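Local coordinates for SusD superfamily protein (PDB 3NQP) that probably binds glycans at the outer membrane of Bacteroides fragilis, at residues R124-F129 with Q169-L174; Y135-L140 with R160-V166. All blocks are in the same frame, centred on the assembly; numbering follows the deposited sequence. Where two conformers were deposited one is given.

Interaction 1 joins the later half of helix 110-135 to helix 163-181; interaction 2 joins the loop after the first helix to the start of the second and the residues just before it, and is nested along the chain inside the loop closed by interaction 1. Interaction 1 is helix on helix and buried, with seven of its eight touching residues shielded; side chains do the work, a charged pair beside an apolar seam. Interaction 2 is partly buried, and all three hydrogen bonds across it end on backbone carbonyls. The two centres lie about 12 Å apart, and they meet where the Tyr128 ring packs on Val138 and Pro139 and Gln169 touches Leu140.

Interaction 1 (R124-F129 with Q169-L174); sequences RAFYYF and QIKSDL
Ala125 lays its methyl against the isopropyl end (CG and CD2) of Leu174, CB to CD2 3.5 Å, and the small side chain lets the two backbones approach to 4.7 Å between the CA atoms of Ala125 and Ile170. Next along the seam, Ile170 reaches across the helix at Tyr128 and Phe129. Its CG1, held beside its own backbone N, lies 3.6 Å from Tyr128 CB, while CD1 comes within 3.5 Å of Phe129 CA and sits at the edge of the phenylalanine ring. The polar flank is a bidentate salt bridge. Arg124 NE bonds Asp173 OD2 at 2.8 Å, and Arg124 NH2 meets Asp173 OD1 on its syn side at 2.9 Å in a nearly straight bond (174°). A bend at chi3 turns the guanidinium to the carboxylate, with the two planes 32° apart. Gln169 NE2 also donates to Asp173 OD2, 3.2 Å away, from the face opposite Arg124 NE, and a water adds a further bond to this oxygen. These several donors probably stabilise the carboxylate as an anion. Arg124 NH1 continues to Asn96 of helix 89-102. The segment axes approach to 8.7 Å with their directions 157° apart, an antiparallel helix pair consistent with the TPR-like helical architecture of SusD-family proteins.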
ATOM      1  N   ARG A 124       3.618  10.679 -12.299  1.00 11.87           N
ATOM      2  CA  ARG A 124       2.323  10.996 -12.888  1.00 11.64           C
ATOM      3  C   ARG A 124       1.551   9.687 -13.158  1.00 11.67           C
ATOM      4  O   ARG A 124       0.342   9.624 -12.903  1.00 12.61           O
ATOM      5  CB  ARG A 124       2.415  11.815 -14.157  1.00 11.76           C
ATOM      6  CG  ARG A 124       1.066  12.362 -14.583  1.00 12.71           C
ATOM      7  CD  ARG A 124       1.261  13.482 -15.622  1.00 14.13           C
ATOM      8  NE  ARG A 124       1.761  12.947 -16.889  1.00 16.37           N
ATOM      9  CZ  ARG A 124       2.005  13.690 -17.969  1.00 15.13           C
ATOM     10  NH1 ARG A 124       1.826  15.008 -17.932  1.00 16.51           N
ATOM     11  NH2 ARG A 124       2.405  13.119 -19.090  1.00 18.34           N
ATOM     12  N   ALA A 125       2.254   8.646 -13.601  1.00 12.26           N
ATOM     13  CA  ALA A 125       1.681   7.311 -13.681  1.00 12.53           C
ATOM     14  C   ALA A 125       1.173   6.829 -12.306  1.00 12.06           C
ATOM     15  O   ALA A 125       0.123   6.214 -12.195  1.00 10.90           O
ATOM     16  CB  ALA A 125       2.726   6.302 -14.210  1.00 11.38           C
ATOM     17  N   PHE A 126       1.992   7.030 -11.281  1.00 11.65           N
ATOM     18  CA  PHE A 126       1.669   6.575  -9.952  1.00 14.50           C
ATOM     19  C   PHE A 126       0.334   7.145  -9.484  1.00 12.28           C
ATOM     20  O   PHE A 126      -0.523   6.416  -9.008  1.00 12.43           O
ATOM     21  CB  PHE A 126       2.783   6.965  -8.992  1.00 13.45           C
ATOM     22  CG  PHE A 126       2.484   6.648  -7.571  1.00 11.58           C
ATOM     23  CD1 PHE A 126       2.771   5.400  -7.065  1.00 17.27           C
ATOM     24  CD2 PHE A 126       1.929   7.597  -6.745  1.00 19.13           C
ATOM     25  CE1 PHE A 126       2.507   5.104  -5.761  1.00 14.89           C
ATOM     26  CE2 PHE A 126       1.656   7.311  -5.424  1.00 21.81           C
ATOM     27  CZ  PHE A 126       1.945   6.049  -4.933  1.00 17.56           C
ATOM     28  N   TYR A 127       0.186   8.456  -9.586  1.00 11.19           N
ATOM     29  CA  TYR A 127      -1.019   9.099  -9.140  1.00 13.66           C
ATOM     30  C   TYR A 127      -2.202   8.653  -9.996  1.00 13.23           C
ATOM     31  O   TYR A 127      -3.246   8.314  -9.480  1.00  9.46           O
ATOM     32  CB  TYR A 127      -0.887  10.615  -9.209  1.00 13.29           C
ATOM     33  CG  TYR A 127      -0.092  11.248  -8.075  1.00 14.02           C
ATOM     34  CD1 TYR A 127      -0.461  11.086  -6.731  1.00 13.01           C
ATOM     35  CD2 TYR A 127       0.993  12.058  -8.343  1.00 18.36           C
ATOM     36  CE1 TYR A 127       0.259  11.715  -5.684  1.00 18.27           C
ATOM     37  CE2 TYR A 127       1.704  12.698  -7.308  1.00 18.22           C
ATOM     38  CZ  TYR A 127       1.338  12.542  -6.001  1.00 18.38           C
ATOM     39  OH  TYR A 127       2.067  13.204  -5.019  1.00 15.03           O
ATOM     40  N   TYR A 128      -2.034   8.629 -11.308  1.00 10.39           N
ATOM     41  CA  TYR A 128      -3.164   8.238 -12.147  1.00 12.17           C
ATOM     42  C   TYR A 128      -3.596   6.781 -11.958  1.00 11.41           C
ATOM     43  O   TYR A 128      -4.749   6.450 -12.213  1.00 16.72           O
ATOM     44  CB  TYR A 128      -2.908   8.568 -13.628  1.00 12.20           C
ATOM     45  CG  TYR A 128      -3.361   9.985 -13.977  1.00  9.23           C
ATOM     46  CD1 TYR A 128      -4.715  10.342 -13.970  1.00 17.30           C
ATOM     47  CD2 TYR A 128      -2.453  10.948 -14.272  1.00 11.11           C
ATOM     48  CE1 TYR A 128      -5.137  11.650 -14.261  1.00 16.10           C
ATOM     49  CE2 TYR A 128      -2.856  12.256 -14.609  1.00 13.05           C
ATOM     50  CZ  TYR A 128      -4.196  12.601 -14.605  1.00 21.96           C
ATOM     51  OH  TYR A 128      -4.573  13.899 -14.944  1.00 20.58           O
ATOM     52  N   PHE A 129      -2.683   5.918 -11.519  1.00 11.53           N
ATOM     53  CA  PHE A 129      -2.993   4.500 -11.295  1.00 13.06           C
ATOM     54  C   PHE A 129      -3.829   4.335 -10.012  1.00 11.88           C
ATOM     55  O   PHE A 129      -4.744   3.499  -9.983  1.00 12.70           O
ATOM     56  CB  PHE A 129      -1.708   3.661 -11.263  1.00 12.17           C
ATOM     57  CG  PHE A 129      -1.922   2.166 -11.081  1.00  9.60           C
ATOM     58  CD1 PHE A 129      -2.829   1.464 -11.845  1.00 13.19           C
ATOM     59  CD2 PHE A 129      -1.169   1.464 -10.137  1.00 13.51           C
ATOM     60  CE1 PHE A 129      -2.990   0.097 -11.682  1.00 12.65           C
ATOM     61  CE2 PHE A 129      -1.317   0.112  -9.956  1.00 12.23           C
ATOM     62  CZ  PHE A 129      -2.241  -0.591 -10.751  1.00 17.55           C
ATOM     63  N   GLN A 169      -2.797   6.528 -20.882  1.00 11.98           N
ATOM     64  CA  GLN A 169      -1.932   7.581 -20.443  1.00 13.64           C
ATOM     65  C   GLN A 169      -0.951   7.087 -19.410  1.00 11.86           C
ATOM     66  O   GLN A 169       0.233   7.458 -19.438  1.00 13.18           O
ATOM     67  CB  GLN A 169      -2.727   8.714 -19.807  1.00 14.66           C
ATOM     68  CG  GLN A 169      -1.835   9.903 -19.377  1.00 11.49           C
ATOM     69  CD  GLN A 169      -1.105  10.544 -20.540  1.00 21.69           C
ATOM     70  OE1 GLN A 169      -1.652  10.671 -21.630  1.00 21.59           O
ATOM     71  NE2 GLN A 169       0.141  10.965 -20.305  1.00 19.33           N
ATOM     72  N   ILE A 170      -1.470   6.294 -18.469  1.00 11.44           N
ATOM     73  CA  ILE A 170      -0.617   5.702 -17.450  1.00 12.97           C
ATOM     74  C   ILE A 170       0.533   4.943 -18.138  1.00 11.88           C
ATOM     75  O   ILE A 170       1.694   5.097 -17.807  1.00 14.93           O
ATOM     76  CB  ILE A 170      -1.401   4.767 -16.536  1.00 10.64           C
ATOM     77  CG1 ILE A 170      -2.306   5.551 -15.580  1.00 15.56           C
ATOM     78  CG2 ILE A 170      -0.470   3.937 -15.740  1.00 10.36           C
ATOM     79  CD1 ILE A 170      -3.308   4.634 -14.806  1.00 11.84           C
ATOM     80  N   LYS A 171       0.200   4.093 -19.088  1.00 14.40           N
ATOM     81  CA  LYS A 171       1.222   3.269 -19.733  1.00 13.64           C
ATOM     82  C   LYS A 171       2.172   4.123 -20.611  1.00 14.47           C
ATOM     83  O   LYS A 171       3.380   3.879 -20.651  1.00 14.78           O
ATOM     84  CB  LYS A 171       0.550   2.137 -20.524  1.00 14.24           C
ATOM     85  CG  LYS A 171      -0.020   1.023 -19.581  1.00 12.88           C
ATOM     86  CD  LYS A 171      -0.800  -0.073 -20.300  1.00 14.65           C
ATOM     87  CE  LYS A 171      -1.262  -1.222 -19.391  1.00 16.25           C
ATOM     88  NZ  LYS A 171      -2.139  -2.210 -20.131  1.00 10.16           N
ATOM     89  N   SER A 172       1.648   5.139 -21.288  1.00 15.05           N
ATOM     90  CA  SER A 172       2.522   6.057 -22.020  1.00 15.85           C
ATOM     91  C   SER A 172       3.531   6.703 -21.079  1.00 15.50           C
ATOM     92  O   SER A 172       4.738   6.749 -21.363  1.00 15.95           O
ATOM     93  CB  SER A 172       1.684   7.118 -22.704  1.00 16.50           C
ATOM     94  OG  SER A 172       2.523   8.044 -23.328  1.00 17.30           O
ATOM     95  N   ASP A 173       3.046   7.139 -19.912  1.00 13.54           N
ATOM     96  CA  ASP A 173       3.920   7.747 -18.893  1.00 12.57           C
ATOM     97  C   ASP A 173       4.941   6.807 -18.316  1.00 14.99           C
ATOM     98  O   ASP A 173       6.066   7.212 -18.049  1.00 13.46           O
ATOM     99  CB  ASP A 173       3.113   8.436 -17.769  1.00 14.28           C
ATOM    100  CG  ASP A 173       2.483   9.754 -18.225  1.00 15.98           C
ATOM    101  OD1 ASP A 173       2.929  10.288 -19.274  1.00 17.53           O
ATOM    102  OD2 ASP A 173       1.554  10.250 -17.543  1.00 17.67           O
ATOM    103  N   LEU A 174       4.572   5.545 -18.130  1.00 13.66           N
ATOM    104  CA  LEU A 174       5.544   4.598 -17.603  1.00 14.03           C
ATOM    105  C   LEU A 174       6.662   4.376 -18.638  1.00 14.73           C
ATOM    106  O   LEU A 174       7.845   4.323 -18.291  1.00 13.43           O
ATOM    107  CB  LEU A 174       4.882   3.280 -17.268  1.00 10.95           C
ATOM    108  CG  LEU A 174       3.961   3.322 -16.030  1.00 13.32           C
ATOM    109  CD1 LEU A 174       3.053   2.059 -15.946  1.00 14.18           C
ATOM    110  CD2 LEU A 174       4.770   3.498 -14.746  1.00 12.25           C
TER
HETATM  111  O   HOH W   1      -0.345   8.724 -16.106  1.00 17.78           O

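Interaction 2 (Y135-L140 with R160-V166); sequences YGGVPL and RSTPKEV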
ATOM      1  N   TYR A 135     -11.407   5.103  -8.984  1.00 11.28           N
ATOM      2  CA  TYR A 135     -12.539   5.727  -9.699  1.00 12.79           C
ATOM      3  C   TYR A 135     -12.796   5.171 -11.095  1.00 13.87           C
ATOM      4  O   TYR A 135     -13.877   5.417 -11.630  1.00 11.17           O
ATOM      5  CB  TYR A 135     -12.290   7.234  -9.854  1.00 13.04           C
ATOM      6  CG  TYR A 135     -12.232   7.971  -8.548  1.00 14.99           C
ATOM      7  CD1 TYR A 135     -13.373   8.189  -7.810  1.00 16.97           C
ATOM      8  CD2 TYR A 135     -11.018   8.427  -8.034  1.00 14.79           C
ATOM      9  CE1 TYR A 135     -13.320   8.830  -6.585  1.00 14.05           C
ATOM     10  CE2 TYR A 135     -10.957   9.078  -6.819  1.00 14.05           C
ATOM     11  CZ  TYR A 135     -12.105   9.291  -6.099  1.00 16.51           C
ATOM     12  OH  TYR A 135     -12.060   9.942  -4.886  1.00 12.95           O
ATOM     13  N   GLY A 136     -11.818   4.480 -11.696  1.00 10.72           N
ATOM     14  CA  GLY A 136     -11.922   4.091 -13.099  1.00 14.93           C
ATOM     15  C   GLY A 136     -11.595   5.274 -14.002  1.00 13.83           C
ATOM     16  O   GLY A 136     -10.458   5.757 -14.047  1.00 11.71           O
ATOM     17  N   GLY A 137     -12.600   5.785 -14.693  1.00 13.71           N
ATOM     18  CA  GLY A 137     -12.433   7.006 -15.433  1.00 13.65           C
ATOM     19  C   GLY A 137     -12.386   8.249 -14.549  1.00 14.92           C
ATOM     20  O   GLY A 137     -13.146   8.362 -13.591  1.00 16.46           O
ATOM     21  N   VAL A 138     -11.460   9.147 -14.874  1.00 15.68           N
ATOM     22  CA  VAL A 138     -11.275  10.434 -14.192  1.00 15.98           C
ATOM     23  C   VAL A 138     -10.853  11.472 -15.234  1.00 16.14           C
ATOM     24  O   VAL A 138     -10.416  11.102 -16.336  1.00 16.04           O
ATOM     25  CB  VAL A 138     -10.156  10.387 -13.116  1.00 17.95           C
ATOM     26  CG1 VAL A 138     -10.530   9.427 -11.939  1.00 11.09           C
ATOM     27  CG2 VAL A 138      -8.792  10.073 -13.765  1.00 15.28           C
ATOM     28  N   PRO A 139     -10.958  12.772 -14.908  1.00 15.12           N
ATOM     29  CA  PRO A 139     -10.468  13.802 -15.837  1.00 15.80           C
ATOM     30  C   PRO A 139      -8.999  13.602 -16.148  1.00 16.37           C
ATOM     31  O   PRO A 139      -8.226  13.285 -15.239  1.00 15.58           O
ATOM     32  CB  PRO A 139     -10.647  15.096 -15.043  1.00 16.71           C
ATOM     33  CG  PRO A 139     -11.720  14.809 -14.065  1.00 18.42           C
ATOM     34  CD  PRO A 139     -11.532  13.372 -13.690  1.00 14.19           C
ATOM     35  N   LEU A 140      -8.594  13.739 -17.410  1.00 15.20           N
ATOM     36  CA  LEU A 140      -7.178  13.618 -17.748  1.00 19.04           C
ATOM     37  C   LEU A 140      -6.541  15.002 -17.876  1.00 22.53           C
ATOM     38  O   LEU A 140      -6.495  15.578 -18.977  1.00 18.24           O
ATOM     39  CB  LEU A 140      -6.958  12.823 -19.048  1.00 19.34           C
ATOM     40  CG  LEU A 140      -6.853  11.325 -18.946  1.00 22.79           C
ATOM     41  CD1 LEU A 140      -6.710  10.718 -20.375  1.00 23.98           C
ATOM     42  CD2 LEU A 140      -5.663  10.910 -17.960  1.00 14.07           C
ATOM     43  N   ARG A 160     -14.791  13.371 -17.128  1.00 18.14           N
ATOM     44  CA  ARG A 160     -14.018  12.177 -16.867  1.00 16.18           C
ATOM     45  C   ARG A 160     -13.693  11.475 -18.176  1.00 15.75           C
ATOM     46  O   ARG A 160     -14.573  11.214 -18.950  1.00 15.92           O
ATOM     47  CB  ARG A 160     -14.801  11.250 -15.953  1.00 12.85           C
ATOM     48  CG  ARG A 160     -15.143  11.902 -14.633  1.00 11.67           C
ATOM     49  CD  ARG A 160     -16.087  11.079 -13.768  1.00 18.22           C
ATOM     50  NE  ARG A 160     -15.519   9.836 -13.267  1.00 14.17           N
ATOM     51  CZ  ARG A 160     -16.001   9.170 -12.219  1.00 18.13           C
ATOM     52  NH1 ARG A 160     -17.048   9.607 -11.544  1.00 18.72           N
ATOM     53  NH2 ARG A 160     -15.438   8.043 -11.841  1.00 13.21           N
ATOM     54  N   SER A 161     -12.424  11.142 -18.409  1.00 18.32           N
ATOM     55  CA  SER A 161     -12.058  10.267 -19.533  1.00 19.08           C
ATOM     56  C   SER A 161     -12.390   8.828 -19.153  1.00 20.17           C
ATOM     57  O   SER A 161     -12.546   8.534 -17.962  1.00 18.52           O
ATOM     58  CB  SER A 161     -10.583  10.358 -19.850  1.00 19.00           C
ATOM     59  OG  SER A 161     -10.273  11.602 -20.438  1.00 19.51           O
ATOM     60  N   THR A 162     -12.492   7.934 -20.145  1.00 16.32           N
ATOM     61  CA  THR A 162     -12.831   6.535 -19.839  1.00 17.68           C
ATOM     62  C   THR A 162     -11.649   5.789 -19.162  1.00 15.97           C
ATOM     63  O   THR A 162     -10.479   6.224 -19.268  1.00 10.96           O
ATOM     64  CB  THR A 162     -13.197   5.761 -21.089  1.00 15.31           C
ATOM     65  OG1 THR A 162     -12.020   5.571 -21.864  1.00 19.06           O
ATOM     66  CG2 THR A 162     -14.348   6.504 -21.965  1.00 18.06           C
ATOM     67  N   PRO A 163     -11.931   4.666 -18.470  1.00 15.73           N
ATOM     68  CA  PRO A 163     -10.802   3.902 -17.912  1.00 15.33           C
ATOM     69  C   PRO A 163      -9.706   3.564 -18.944  1.00 15.33           C
ATOM     70  O   PRO A 163      -8.501   3.738 -18.674  1.00 15.94           O
ATOM     71  CB  PRO A 163     -11.448   2.618 -17.413  1.00 15.89           C
ATOM     72  CG  PRO A 163     -12.804   3.064 -16.998  1.00 15.94           C
ATOM     73  CD  PRO A 163     -13.218   4.092 -18.073  1.00 16.77           C
ATOM     74  N   LYS A 164     -10.101   3.078 -20.115  0.50 15.76           N
ATOM     75  CA  LYS A 164      -9.112   2.802 -21.163  0.50 15.69           C
ATOM     76  C   LYS A 164      -8.257   4.017 -21.505  0.50 15.31           C
ATOM     77  O   LYS A 164      -7.035   3.884 -21.656  0.50 16.63           O
ATOM     78  CB  LYS A 164      -9.757   2.258 -22.441  0.50 15.55           C
ATOM     79  CG  LYS A 164      -8.775   2.166 -23.616  0.50 17.98           C
ATOM     80  CD  LYS A 164      -7.721   1.080 -23.427  0.50 21.28           C
ATOM     81  CE  LYS A 164      -7.086   0.711 -24.789  0.50 25.80           C
ATOM     82  NZ  LYS A 164      -5.960  -0.254 -24.715  0.50 14.77           N
ATOM     83  N   GLU A 165      -8.883   5.191 -21.651  1.00 15.91           N
ATOM     84  CA  GLU A 165      -8.125   6.409 -21.966  1.00 13.44           C
ATOM     85  C   GLU A 165      -7.130   6.733 -20.842  1.00 12.55           C
ATOM     86  O   GLU A 165      -5.998   7.115 -21.132  1.00 13.78           O
ATOM     87  CB  GLU A 165      -9.035   7.603 -22.191  1.00 16.79           C
ATOM     88  CG  GLU A 165      -9.860   7.491 -23.486  1.00 14.74           C
ATOM     89  CD  GLU A 165     -10.919   8.569 -23.605  1.00 25.11           C
ATOM     90  OE1 GLU A 165     -11.611   8.889 -22.649  1.00 16.34           O
ATOM     91  OE2 GLU A 165     -11.077   9.086 -24.702  1.00 25.16           O
ATOM     92  N   VAL A 166      -7.572   6.596 -19.580  1.00 13.57           N
ATOM     93  CA  VAL A 166      -6.698   6.859 -18.398  1.00 15.55           C
ATOM     94  C   VAL A 166      -5.509   5.880 -18.393  1.00 13.81           C
ATOM     95  O   VAL A 166      -4.344   6.278 -18.163  1.00 13.74           O
ATOM     96  CB  VAL A 166      -7.483   6.791 -17.080  1.00 12.80           C
ATOM     97  CG1 VAL A 166      -6.575   6.893 -15.872  1.00 10.28           C
ATOM     98  CG2 VAL A 166      -8.571   7.919 -17.048  1.00  9.75           C
TER
HETATM   99  O   HOH W   2     -10.763  14.042 -19.337  1.00 15.84           O
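Arg160 takes hold of the carbonyl oxygen of Gly137 with NE and NH2 together: NE to O is 2.8 Å and NH2 to O 2.9 Å. The oxygen lies close to the guanidinium plane, but the donors reach it differently, NH2 nearly in line with the C=O bond (162°) and NE well out of the plane of the carbonyl. A turn at chi3 (67°) brings the guanidinium edge to the Gly137 carbonyl. The backbone-to-backbone bond runs from Ser161 N to Val138 O, 2.9 Å, also tilted far from the carbonyl plane. Water 2 bridges Leu140 N and Ser161 OG. Thr162 and Glu165 form a capping box: Thr162 OG1 accepts from Glu165 N, and Glu165 OE1 accepts from Thr162 N through its anti lone pair; Asp221 also bonds Thr162 OG1. The Gly136 carbonyl oxygen is buried here without a polar partner. The Gly137 backbone passes close to the other segment, its CA 3.0 Å from Ser161 O, and no side chain stands between them. Pro163 packs its CG against Gly137 N. Val166 CG2 meets Val138 CG2 at 3.9 Å, the two side chains set roughly perpendicular, and Leu140 CD1 lies 3.7 Å from Glu165 O. The contact fastens the loop after helix 110-135 to the N-terminal end of helix 163-181, with Val138 resting on Tyr128 and Leu131 of the former helix and Arg160 NH1 reaching Glu508 and Thr510 near the C-terminus.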